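Local coordinates for high affinity transport system protein p37 (Mycoplasma hyorhinis, PDB 3EKI) that binds thiamine diphosphate and is the extracytoplasmic lipoprotein of a high-affinity transport system, probably for that cofactor, at residues Phe152-Glu157 and Asn179-Glu184; Thr142-Thr147 and Leu359-Phe364. All coordinates share one frame; numbering follows the deposited sequence.

Contact 1 of 2, residues Phe152-Glu157 and Asn179-Glu184; sequences FVFDKE and NKIFVE
A type I beta turn, Phe152 to Asp155, leads out of strand 141-152 and packs on helix 170-184 through Val153, Phe154 and Ile181. Asp155 N closes the turn with a hydrogen bond of 3.1 Å to Phe152 O. Val153 and Phe154 fill its two central positions, and in both CB leaves the backbone toward the helix. There they meet a single methyl group, CD1 of Ile181. It lies 3.7 Å from CG2 of Val153 and 3.6 Å from CD1 of Phe154, which it meets at the edge of the ring, near the ring plane. Isoleucine suits this place because its longer branch can span the gap from the helix: CG1 stands anti to the carbonyl carbon (chi1 -76°) and the chain then runs on extended, with chi2 at 165°, to put the methyl at the turn. The contact is small, 96 Å² in all, and wholly apolar.

One face of the Phe154 ring is taken by its own turn: CB of Phe152 sits over the centre, 3.5 Å above the plane, so the turn folds one phenylalanine over the other. Phe154 also touches Ile174, Glu177 and Ile178 of the same helix, which makes a large flat residue fitting at this corner. Asp155, the last residue of the turn, makes a salt bridge with Arg216. On the helix side, Ile181 also packs on Trp190.

The helix widens into a pi-type turn at Lys180-Glu184, and there Asn179 O accepts two backbone bonds: the ordinary i to i+4 bond from Val183 N at 2.7 Å, and the i to i+5 bond of the wider turn from Glu184 N at 2.9 Å.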
ATOM      1  N   PHE A 152      -5.392  10.221   4.889  1.00  8.76           N
ATOM      2  CA  PHE A 152      -6.807  10.359   4.606  1.00  7.80           C
ATOM      3  C   PHE A 152      -7.456  11.250   5.665  1.00 11.23           C
ATOM      4  O   PHE A 152      -7.068  11.246   6.843  1.00 11.77           O
ATOM      5  CB  PHE A 152      -7.440   8.978   4.634  1.00  9.01           C
ATOM      6  CG  PHE A 152      -7.149   8.016   3.511  1.00  7.34           C
ATOM      7  CD1 PHE A 152      -7.396   8.294   2.174  1.00  6.66           C
ATOM      8  CD2 PHE A 152      -6.602   6.777   3.822  1.00 10.20           C
ATOM      9  CE1 PHE A 152      -7.135   7.352   1.194  1.00  9.83           C
ATOM     10  CE2 PHE A 152      -6.356   5.826   2.854  1.00  7.63           C
ATOM     11  CZ  PHE A 152      -6.620   6.119   1.531  1.00 12.11           C
ATOM     12  N   VAL A 153      -8.468  12.013   5.253  1.00  9.65           N
ATOM     13  CA  VAL A 153      -9.156  12.850   6.222  1.00 10.76           C
ATOM     14  C   VAL A 153      -9.773  12.042   7.360  1.00 11.22           C
ATOM     15  O   VAL A 153      -9.928  12.640   8.419  1.00 16.67           O
ATOM     16  CB  VAL A 153     -10.239  13.692   5.552  1.00 10.34           C
ATOM     17  CG1 VAL A 153      -9.513  14.698   4.650  1.00 17.88           C
ATOM     18  CG2 VAL A 153     -11.209  12.856   4.770  1.00 10.73           C
ATOM     19  N   PHE A 154     -10.049  10.773   7.130  1.00 14.48           N
ATOM     20  CA  PHE A 154     -10.654   9.877   8.127  1.00 13.16           C
ATOM     21  C   PHE A 154      -9.649   9.022   8.892  1.00 15.14           C
ATOM     22  O   PHE A 154     -10.022   8.174   9.727  1.00 12.40           O
ATOM     23  CB  PHE A 154     -11.707   9.026   7.412  1.00  9.98           C
ATOM     24  CG  PHE A 154     -11.222   8.274   6.186  1.00 12.07           C
ATOM     25  CD1 PHE A 154     -11.511   8.719   4.911  1.00 13.44           C
ATOM     26  CD2 PHE A 154     -10.445   7.123   6.300  1.00 13.50           C
ATOM     27  CE1 PHE A 154     -11.059   8.102   3.757  1.00 12.64           C
ATOM     28  CE2 PHE A 154      -9.998   6.487   5.155  1.00  5.87           C
ATOM     29  CZ  PHE A 154     -10.302   6.947   3.900  1.00 11.83           C
ATOM     30  N   ASP A 155      -8.335   9.155   8.704  1.00 12.87           N
ATOM     31  CA  ASP A 155      -7.355   8.301   9.398  1.00 10.36           C
ATOM     32  C   ASP A 155      -6.010   9.021   9.508  1.00 12.63           C
ATOM     33  O   ASP A 155      -5.016   8.641   8.883  1.00 13.12           O
ATOM     34  CB  ASP A 155      -7.210   6.986   8.649  1.00 12.16           C
ATOM     35  CG  ASP A 155      -6.331   5.921   9.254  1.00 10.38           C
ATOM     36  OD1 ASP A 155      -6.012   5.980  10.464  1.00 15.00           O
ATOM     37  OD2 ASP A 155      -5.959   4.981   8.508  1.00 11.13           O
ATOM     38  N   LYS A 156      -5.962  10.062  10.336  1.00 13.44           N
ATOM     39  CA  LYS A 156      -4.749  10.877  10.475  1.00 14.66           C
ATOM     40  C   LYS A 156      -3.848  10.488  11.655  1.00 19.58           C
ATOM     41  O   LYS A 156      -2.766  11.050  11.833  1.00 24.58           O
ATOM     42  CB  LYS A 156      -5.116  12.361  10.569  1.00 14.56           C
ATOM     43  CG  LYS A 156      -6.080  12.831   9.492  1.00 22.13           C
ATOM     44  CD  LYS A 156      -6.267  14.340   9.538  1.00 37.71           C
ATOM     45  CE  LYS A 156      -7.467  14.773   8.714  1.00 51.83           C
ATOM     46  NZ  LYS A 156      -7.311  16.158   8.189  1.00 77.20           N
ATOM     47  N   GLU A 157      -4.302   9.529  12.454  1.00 15.66           N
ATOM     48  CA  GLU A 157      -3.584   9.055  13.617  1.00 18.56           C
ATOM     49  C   GLU A 157      -3.228   7.572  13.520  1.00 19.14           C
ATOM     50  O   GLU A 157      -4.060   6.654  13.436  1.00 13.06           O
ATOM     51  CB  GLU A 157      -4.429   9.300  14.874  1.00 19.39           C
ATOM     52  CG  GLU A 157      -4.080  10.552  15.641  1.00 33.89           C
ATOM     53  CD  GLU A 157      -5.113  10.956  16.677  1.00 37.06           C
ATOM     54  OE1 GLU A 157      -6.100  10.235  16.920  1.00 41.24           O
ATOM     55  OE2 GLU A 157      -4.948  12.044  17.272  1.00 42.15           O
ATOM     56  N   ASN A 179     -17.698   5.495   5.754  1.00  9.06           N
ATOM     57  CA  ASN A 179     -19.054   5.363   5.232  1.00  6.86           C
ATOM     58  C   ASN A 179     -19.723   6.716   5.039  1.00  7.84           C
ATOM     59  O   ASN A 179     -20.521   6.827   4.094  1.00  9.02           O
ATOM     60  CB  ASN A 179     -19.887   4.462   6.166  1.00  7.76           C
ATOM     61  CG  ASN A 179     -19.434   3.014   6.003  1.00  7.23           C
ATOM     62  OD1 ASN A 179     -18.888   2.675   4.959  1.00  9.61           O
ATOM     63  ND2 ASN A 179     -19.683   2.186   7.007  1.00  8.65           N
ATOM     64  N   LYS A 180     -19.397   7.698   5.872  1.00  9.15           N
ATOM     65  CA  LYS A 180     -19.931   9.043   5.718  1.00  5.87           C
ATOM     66  C   LYS A 180     -19.433   9.666   4.418  1.00 10.07           C
ATOM     67  O   LYS A 180     -20.100  10.521   3.836  1.00 11.07           O
ATOM     68  CB  LYS A 180     -19.533   9.918   6.908  1.00 13.47           C
ATOM     69  CG  LYS A 180     -19.216  11.359   6.540  1.00 25.13           C
ATOM     70  CD  LYS A 180     -19.582  12.310   7.668  1.00 40.33           C
ATOM     71  CE  LYS A 180     -20.416  11.612   8.731  1.00 52.44           C
ATOM     72  NZ  LYS A 180     -19.566  10.989   9.783  1.00 87.37           N
ATOM     73  N   ILE A 181     -18.259   9.233   3.965  1.00  8.09           N
ATOM     74  CA  ILE A 181     -17.701   9.744   2.721  1.00  6.62           C
ATOM     75  C   ILE A 181     -18.076   8.953   1.503  1.00 10.44           C
ATOM     76  O   ILE A 181     -18.237   9.493   0.389  1.00 12.92           O
ATOM     77  CB  ILE A 181     -16.152   9.822   2.883  1.00  8.83           C
ATOM     78  CG1 ILE A 181     -15.705  11.011   3.737  1.00 12.60           C
ATOM     79  CG2 ILE A 181     -15.427   9.836   1.556  1.00 16.18           C
ATOM     80  CD1 ILE A 181     -14.256  10.880   4.185  1.00 22.68           C
ATOM     81  N   PHE A 182     -18.217   7.639   1.622  1.00  7.32           N
ATOM     82  CA  PHE A 182     -18.381   6.721   0.510  1.00  6.89           C
ATOM     83  C   PHE A 182     -19.827   6.267   0.314  1.00  8.45           C
ATOM     84  O   PHE A 182     -20.230   5.995  -0.814  1.00  7.13           O
ATOM     85  CB  PHE A 182     -17.496   5.488   0.769  1.00  9.10           C
ATOM     86  CG  PHE A 182     -17.560   4.427  -0.308  1.00  8.61           C
ATOM     87  CD1 PHE A 182     -18.400   3.338  -0.179  1.00 11.58           C
ATOM     88  CD2 PHE A 182     -16.769   4.527  -1.438  1.00  7.43           C
ATOM     89  CE1 PHE A 182     -18.479   2.351  -1.144  1.00 14.21           C
ATOM     90  CE2 PHE A 182     -16.841   3.540  -2.399  1.00  9.77           C
ATOM     91  CZ  PHE A 182     -17.678   2.451  -2.262  1.00 11.68           C
ATOM     92  N   VAL A 183     -20.549   6.172   1.432  1.00  8.69           N
ATOM     93  CA  VAL A 183     -21.944   5.712   1.374  1.00  9.34           C
ATOM     94  C   VAL A 183     -22.934   6.874   1.462  1.00  6.23           C
ATOM     95  O   VAL A 183     -23.791   7.000   0.581  1.00  8.53           O
ATOM     96  CB  VAL A 183     -22.185   4.698   2.501  1.00 10.08           C
ATOM     97  CG1 VAL A 183     -23.632   4.247   2.511  1.00 12.04           C
ATOM     98  CG2 VAL A 183     -21.244   3.506   2.362  1.00 11.00           C
ATOM     99  N   GLU A 184     -22.818   7.708   2.493  1.00  9.79           N
ATOM    100  CA  GLU A 184     -23.777   8.813   2.664  1.00 11.22           C
ATOM    101  C   GLU A 184     -23.781   9.771   1.487  1.00 12.39           C
ATOM    102  O   GLU A 184     -24.819  10.182   0.990  1.00  8.27           O
ATOM    103  CB  GLU A 184     -23.503   9.618   3.924  1.00 10.42           C
ATOM    104  CG  GLU A 184     -24.486  10.769   4.098  1.00 19.43           C
ATOM    105  CD  GLU A 184     -24.375  11.446   5.453  1.00 31.72           C
ATOM    106  OE1 GLU A 184     -23.447  11.101   6.218  1.00 25.19           O
ATOM    107  OE2 GLU A 184     -25.228  12.318   5.740  1.00 22.99           O
TER

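Contact 2 of 2, residues Thr142-Thr147 and Leu359-Phe364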
ATOM      1  N   THR A 142      19.516  -4.108   1.955  1.00  8.57           N
ATOM      2  CA  THR A 142      19.590  -3.065   2.951  1.00  5.73           C
ATOM      3  C   THR A 142      18.503  -2.017   2.842  1.00  9.56           C
ATOM      4  O   THR A 142      18.473  -1.186   1.933  1.00  9.03           O
ATOM      5  CB  THR A 142      20.961  -2.331   2.807  1.00  9.70           C
ATOM      6  OG1 THR A 142      21.990  -3.327   2.870  1.00 10.95           O
ATOM      7  CG2 THR A 142      21.142  -1.339   3.924  1.00 10.85           C
ATOM      8  N   PRO A 143      17.532  -2.074   3.752  1.00  7.24           N
ATOM      9  CA  PRO A 143      16.472  -1.060   3.770  1.00  6.04           C
ATOM     10  C   PRO A 143      17.056   0.287   4.137  1.00  7.26           C
ATOM     11  O   PRO A 143      17.890   0.373   5.054  1.00 12.91           O
ATOM     12  CB  PRO A 143      15.533  -1.559   4.873  1.00 10.27           C
ATOM     13  CG  PRO A 143      15.824  -3.016   4.977  1.00 11.52           C
ATOM     14  CD  PRO A 143      17.319  -3.129   4.756  1.00 13.02           C
ATOM     15  N   ALA A 144      16.615   1.321   3.444  1.00  6.34           N
ATOM     16  CA  ALA A 144      17.153   2.654   3.677  1.00  7.36           C
ATOM     17  C   ALA A 144      16.179   3.853   3.654  1.00  8.14           C
ATOM     18  O   ALA A 144      16.433   4.853   4.278  1.00 11.42           O
ATOM     19  CB  ALA A 144      18.224   2.917   2.679  1.00 10.32           C
ATOM     20  N   LEU A 145      15.129   3.725   2.859  1.00  8.46           N
ATOM     21  CA  LEU A 145      14.193   4.813   2.641  1.00  8.86           C
ATOM     22  C   LEU A 145      12.816   4.399   3.137  1.00  7.04           C
ATOM     23  O   LEU A 145      12.388   3.286   2.810  1.00  9.39           O
ATOM     24  CB  LEU A 145      14.155   5.096   1.137  1.00 10.04           C
ATOM     25  CG  LEU A 145      13.223   6.184   0.598  1.00 12.02           C
ATOM     26  CD1 LEU A 145      13.865   7.556   0.762  1.00 15.72           C
ATOM     27  CD2 LEU A 145      12.851   6.007  -0.866  1.00 16.32           C
ATOM     28  N   GLU A 146      12.142   5.257   3.889  1.00  9.42           N
ATOM     29  CA  GLU A 146      10.753   4.998   4.237  1.00  9.77           C
ATOM     30  C   GLU A 146       9.886   5.992   3.469  1.00 10.63           C
ATOM     31  O   GLU A 146      10.119   7.189   3.631  1.00 11.15           O
ATOM     32  CB  GLU A 146      10.516   5.169   5.740  1.00 12.45           C
ATOM     33  CG  GLU A 146       9.088   4.827   6.144  1.00 15.87           C
ATOM     34  CD  GLU A 146       8.834   4.819   7.635  1.00 27.13           C
ATOM     35  OE1 GLU A 146       9.736   5.140   8.436  1.00 27.70           O
ATOM     36  OE2 GLU A 146       7.683   4.493   8.011  1.00 18.28           O
ATOM     37  N   THR A 147       8.930   5.529   2.673  1.00  7.35           N
ATOM     38  CA  THR A 147       7.992   6.477   2.054  1.00  6.74           C
ATOM     39  C   THR A 147       6.887   6.845   3.048  1.00 11.62           C
ATOM     40  O   THR A 147       6.647   6.119   4.011  1.00  7.84           O
ATOM     41  CB  THR A 147       7.398   5.922   0.751  1.00  6.14           C
ATOM     42  OG1 THR A 147       6.506   4.851   1.091  1.00  6.32           O
ATOM     43  CG2 THR A 147       8.438   5.342  -0.191  1.00  8.92           C
ATOM     44  N   LEU A 359      23.193   9.579   0.190  1.00  7.51           N
ATOM     45  CA  LEU A 359      22.930  10.675  -0.749  1.00  5.99           C
ATOM     46  C   LEU A 359      21.686  10.399  -1.591  1.00  8.49           C
ATOM     47  O   LEU A 359      20.921  11.311  -1.903  1.00  7.61           O
ATOM     48  CB  LEU A 359      24.132  10.868  -1.660  1.00  6.08           C
ATOM     49  CG  LEU A 359      25.310  11.622  -1.068  1.00 10.72           C
ATOM     50  CD1 LEU A 359      26.519  11.339  -1.956  1.00 10.22           C
ATOM     51  CD2 LEU A 359      25.074  13.123  -0.975  1.00 10.50           C
ATOM     52  N   ILE A 360      21.459   9.135  -1.919  1.00  8.02           N
ATOM     53  CA  ILE A 360      20.250   8.787  -2.689  1.00  6.07           C
ATOM     54  C   ILE A 360      19.031   8.992  -1.794  1.00  7.09           C
ATOM     55  O   ILE A 360      18.043   9.593  -2.264  1.00  7.52           O
ATOM     56  CB  ILE A 360      20.368   7.382  -3.298  1.00  5.63           C
ATOM     57  CG1 ILE A 360      21.405   7.324  -4.442  1.00  8.90           C
ATOM     58  CG2 ILE A 360      19.034   6.838  -3.751  1.00  5.22           C
ATOM     59  CD1 ILE A 360      21.756   5.897  -4.856  1.00  8.85           C
ATOM     60  N   VAL A 361      19.088   8.566  -0.550  1.00  5.95           N
ATOM     61  CA  VAL A 361      17.956   8.827   0.371  1.00  8.95           C
ATOM     62  C   VAL A 361      17.670  10.309   0.468  1.00  8.81           C
ATOM     63  O   VAL A 361      16.533  10.770   0.338  1.00  7.23           O
ATOM     64  CB  VAL A 361      18.211   8.193   1.754  1.00  8.21           C
ATOM     65  CG1 VAL A 361      17.201   8.685   2.786  1.00 14.13           C
ATOM     66  CG2 VAL A 361      18.184   6.675   1.676  1.00  7.75           C
ATOM     67  N   GLN A 362      18.689  11.150   0.686  1.00  8.61           N
ATOM     68  CA  GLN A 362      18.488  12.577   0.838  1.00  4.91           C
ATOM     69  C   GLN A 362      17.976  13.214  -0.441  1.00  7.13           C
ATOM     70  O   GLN A 362      17.218  14.194  -0.384  1.00  9.37           O
ATOM     71  CB  GLN A 362      19.804  13.250   1.253  1.00  7.45           C
ATOM     72  CG  GLN A 362      19.607  14.668   1.777  1.00  9.95           C
ATOM     73  CD  GLN A 362      18.735  14.674   3.027  1.00 11.75           C
ATOM     74  OE1 GLN A 362      19.058  13.941   3.950  1.00 14.02           O
ATOM     75  NE2 GLN A 362      17.695  15.488   2.995  1.00 12.49           N
ATOM     76  N   THR A 363      18.367  12.627  -1.577  1.00  6.24           N
ATOM     77  CA  THR A 363      17.859  13.139  -2.845  1.00  5.67           C
ATOM     78  C   THR A 363      16.337  12.917  -2.951  1.00  6.86           C
ATOM     79  O   THR A 363      15.630  13.830  -3.406  1.00  8.51           O
ATOM     80  CB  THR A 363      18.610  12.533  -4.037  1.00  7.85           C
ATOM     81  OG1 THR A 363      19.979  12.969  -3.963  1.00  8.52           O
ATOM     82  CG2 THR A 363      18.054  13.036  -5.355  1.00  8.78           C
ATOM     83  N   PHE A 364      15.842  11.767  -2.531  1.00  6.15           N
ATOM     84  CA  PHE A 364      14.386  11.543  -2.512  1.00 11.82           C
ATOM     85  C   PHE A 364      13.722  12.619  -1.650  1.00  6.75           C
ATOM     86  O   PHE A 364      12.746  13.245  -2.072  1.00 10.14           O
ATOM     87  CB  PHE A 364      14.007  10.145  -2.016  1.00  6.86           C
ATOM     88  CG  PHE A 364      13.996   9.075  -3.070  1.00  8.26           C
ATOM     89  CD1 PHE A 364      12.962   8.949  -3.976  1.00  9.48           C
ATOM     90  CD2 PHE A 364      15.034   8.169  -3.165  1.00  5.05           C
ATOM     91  CE1 PHE A 364      12.975   7.939  -4.920  1.00 10.99           C
ATOM     92  CE2 PHE A 364      15.069   7.170  -4.102  1.00  6.79           C
ATOM     93  CZ  PHE A 364      14.035   7.055  -5.006  1.00  9.68           C
TER
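Leu145 lays one methyl over the ring of Phe364 and turns the other to the base of the same side chain. CD2 sits 4.0 Å from the ring centroid, 15° off the normal, a CH-pi contact displaced toward the rim on the side of Phe364 CD2. The second branch, CD1, rests 3.8 Å from Phe364 CB and reaches Val361 CG1 at 4.1 Å. A forked residue is well suited to this double task: CG stands anti to the backbone N (chi1 179°), which carries both methyls out toward the helix. Beside it Ala144, small enough to let the helix come near, meets Val361 twice: its CB is 3.9 Å from Val361 CG2, and its carbonyl O is 3.6 Å from that same methyl.

Ala144 and Leu145 are neighbours in sequence, yet in both CB points toward helix 354-369. The reason is a classic beta bulge, in which the two residues together face Gly346 of the antiparallel strand 345-349. The helix runs nearly parallel to strand 142-147, the axes of the short segments 8.4 Å apart, and presents Val361 and Phe364, which are three residues apart and so lie on nearly the same side of it.

Further out, the Phe364 ring meets Phe76 of helix 64-85 edge-to-face and also touches Tyr384, so the ring stands among aromatic neighbours. Thr363 packs on Phe76 as well, while its OG1 folds back to Leu359 O at 2.8 Å, tilted 32° from the carbonyl plane; Thr363 N reaches that oxygen from the opposite face.

How the contacts relate
Contact 2 uses residues near the start of strand 141-152, a long strand of the antiparallel sheet; contact 1 uses the turn that leaves its far end. Their centres lie 31 Å apart and their nearest atoms about 13 Å. Helix 170-184 is the next regular element after the strand, which keeps contact 1 local; contact 2 joins the strand to helix 354-369, more than 200 residues later, and thus encloses contact 1 along the chain. Neither packing lines the ligand: the side chains of Phe154 and Leu145 are about 11 and 12 Å from the bound thiamine diphosphate. The family belongs to the PBP clan, whose members typically have two lobes, and the strand probably helps to join them.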